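Local coordinates for protein processed glycerol phosphate lipoteichoic acid synthase 2 (Bacillus subtilis, PDB 2W8D) that belongs to the sulfatase family of the alkaline phosphatase clan and holds a magnesium ion in its C-terminal domain, at residues D208-A213 with S227-D232. Residues are numbered along the deposited sequence; the frame is centred on the assembly and turned at random.
Sequences DTDFPA and SAHYLD
Asp208 meets Tyr230 through its backbone: its carbonyl O lies in the plane of the phenol ring at the edge, 3.4 Å from CD1 of Tyr230. The carboxylate of Asp208 forms a salt bridge with Lys170, and the Tyr230 hydroxyl is hydrogen-bonded to the backbone N of Lys172, both in the chain around the start of helix 171-183. Next, Thr209 brings OG1 against both residues, near the rim of each ring, 3.8 Å from CD2 of His229 and from CA of Tyr230. Asp210 reaches the imidazole through a water, which donates to its OD1 (2.7 Å) and is hydrogen-bonded to NE2 of His229 (2.6 Å) in the ring plane. Phe211 then packs over the imidazole as an offset stack, planes 28° apart, with CD1 above the imidazole centre. His229 CG, anti to the backbone N (chi1 -177°), carries the ring toward Phe211; His229 CB lies over the phenyl face, 4.2 Å from its centroid, a CH-pi contact. Stacked on one face, water-bonded at NE2 and hydrogen-bonded from ND1 to Val56 O, the imidazole illustrates how stacking and polar edge contacts can orient one ring. The loop follows strand 189-194 and lies against helix 219-244, into which it leads, with Tyr230 reaching helix 171-183 and His229 touching Pro58 of helix 58-65.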
loop_
_atom_site.group_PDB
_atom_site.type_symbol
_atom_site.label_atom_id
_atom_site.label_comp_id
_atom_site.label_asym_id
_atom_site.label_seq_id
_atom_site.Cartn_x
_atom_site.Cartn_y
_atom_site.Cartn_z
ATOM N N ASP A 208 -8.783 13.991 21.758
ATOM C CA ASP A 208 -9.170 13.526 20.430
ATOM C C ASP A 208 -9.443 12.027 20.368
ATOM O O ASP A 208 -10.109 11.550 19.447
ATOM C CB ASP A 208 -8.155 13.949 19.378
ATOM C CG ASP A 208 -8.534 15.260 18.719
ATOM O OD1 ASP A 208 -9.641 15.803 18.995
ATOM O OD2 ASP A 208 -7.723 15.752 17.913
ATOM N N THR A 209 -8.944 11.296 21.359
ATOM C CA THR A 209 -9.352 9.912 21.539
ATOM C C THR A 209 -9.315 9.553 23.031
ATOM O O THR A 209 -8.694 10.260 23.836
ATOM C CB THR A 209 -8.560 8.941 20.573
ATOM O OG1 THR A 209 -9.490 8.232 19.734
ATOM C CG2 THR A 209 -7.590 7.969 21.321
ATOM N N ASP A 210 -10.031 8.497 23.402
ATOM C CA ASP A 210 -10.182 8.128 24.819
ATOM C C ASP A 210 -9.379 6.885 25.219
ATOM O O ASP A 210 -9.429 6.437 26.374
ATOM C CB ASP A 210 -11.661 7.922 25.165
ATOM C CG ASP A 210 -12.365 6.966 24.204
ATOM O OD1 ASP A 210 -12.072 6.997 22.977
ATOM O OD2 ASP A 210 -13.226 6.193 24.684
ATOM N N PHE A 211 -8.645 6.333 24.267
ATOM C CA PHE A 211 -7.965 5.063 24.483
ATOM C C PHE A 211 -6.812 5.160 25.482
ATOM O O PHE A 211 -6.086 6.137 25.471
ATOM C CB PHE A 211 -7.448 4.548 23.141
ATOM C CG PHE A 211 -7.366 3.064 23.062
ATOM C CD1 PHE A 211 -8.520 2.302 22.928
ATOM C CD2 PHE A 211 -6.126 2.419 23.129
ATOM C CE1 PHE A 211 -8.448 0.921 22.864
ATOM C CE2 PHE A 211 -6.034 1.031 23.062
ATOM C CZ PHE A 211 -7.193 0.276 22.944
ATOM N N PRO A 212 -6.623 4.134 26.329
ATOM C CA PRO A 212 -5.427 4.124 27.174
ATOM C C PRO A 212 -4.123 3.949 26.377
ATOM O O PRO A 212 -4.122 3.429 25.243
ATOM C CB PRO A 212 -5.642 2.900 28.060
ATOM C CG PRO A 212 -6.464 2.006 27.237
ATOM C CD PRO A 212 -7.428 2.918 26.524
ATOM N N ALA A 213 -3.013 4.394 26.955
ATOM C CA ALA A 213 -1.716 4.139 26.333
ATOM C C ALA A 213 -1.286 2.802 26.903
ATOM O O ALA A 213 -1.664 2.472 28.017
ATOM C CB ALA A 213 -0.719 5.244 26.670
ATOM N N SER A 227 -2.909 6.509 18.782
ATOM C CA SER A 227 -3.132 7.080 17.453
ATOM C C SER A 227 -3.643 6.036 16.472
ATOM O O SER A 227 -4.377 6.366 15.542
ATOM C CB SER A 227 -1.926 7.863 16.900
ATOM O OG SER A 227 -0.734 7.215 17.258
ATOM N N ALA A 228 -3.290 4.773 16.693
ATOM C CA ALA A 228 -3.869 3.696 15.882
ATOM C C ALA A 228 -5.401 3.615 16.129
ATOM O O ALA A 228 -6.175 3.436 15.194
ATOM C CB ALA A 228 -3.204 2.356 16.182
ATOM N N HIS A 229 -5.812 3.746 17.381
ATOM C CA HIS A 229 -7.226 3.688 17.755
ATOM C C HIS A 229 -7.937 4.860 17.089
ATOM O O HIS A 229 -8.988 4.672 16.524
ATOM C CB HIS A 229 -7.384 3.708 19.294
ATOM C CG HIS A 229 -8.801 3.575 19.788
ATOM N ND1 HIS A 229 -9.491 2.381 19.784
ATOM C CD2 HIS A 229 -9.641 4.484 20.344
ATOM C CE1 HIS A 229 -10.693 2.563 20.308
ATOM N NE2 HIS A 229 -10.804 3.829 20.660
ATOM N N TYR A 230 -7.319 6.046 17.099
ATOM C CA TYR A 230 -7.863 7.204 16.410
ATOM C C TYR A 230 -8.035 6.967 14.876
ATOM O O TYR A 230 -9.101 7.299 14.289
ATOM C CB TYR A 230 -7.025 8.464 16.726
ATOM C CG TYR A 230 -7.511 9.718 16.020
ATOM C CD1 TYR A 230 -8.484 10.538 16.599
ATOM C CD2 TYR A 230 -7.032 10.054 14.753
ATOM C CE1 TYR A 230 -8.945 11.673 15.945
ATOM C CE2 TYR A 230 -7.470 11.164 14.094
ATOM C CZ TYR A 230 -8.443 11.967 14.693
ATOM O OH TYR A 230 -8.879 13.065 14.042
ATOM N N LEU A 231 -6.999 6.427 14.239
ATOM C CA LEU A 231 -7.042 6.017 12.827
ATOM C C LEU A 231 -8.253 5.093 12.575
ATOM O O LEU A 231 -9.000 5.282 11.621
ATOM C CB LEU A 231 -5.733 5.306 12.422
ATOM C CG LEU A 231 -5.586 4.883 10.945
ATOM C CD1 LEU A 231 -6.057 5.966 9.948
ATOM C CD2 LEU A 231 -4.160 4.487 10.570
ATOM N N ASP A 232 -8.430 4.114 13.445
ATOM C CA ASP A 232 -9.524 3.169 13.317
ATOM C C ASP A 232 -10.922 3.828 13.373
ATOM O O ASP A 232 -11.790 3.491 12.594
ATOM C CB ASP A 232 -9.409 2.106 14.387
ATOM C CG ASP A 232 -10.402 0.987 14.204
ATOM O OD1 ASP A 232 -10.132 0.160 13.295
ATOM O OD2 ASP A 232 -11.417 0.924 14.971
HETATM O O HOH W 1 -12.788 4.477 22.250
#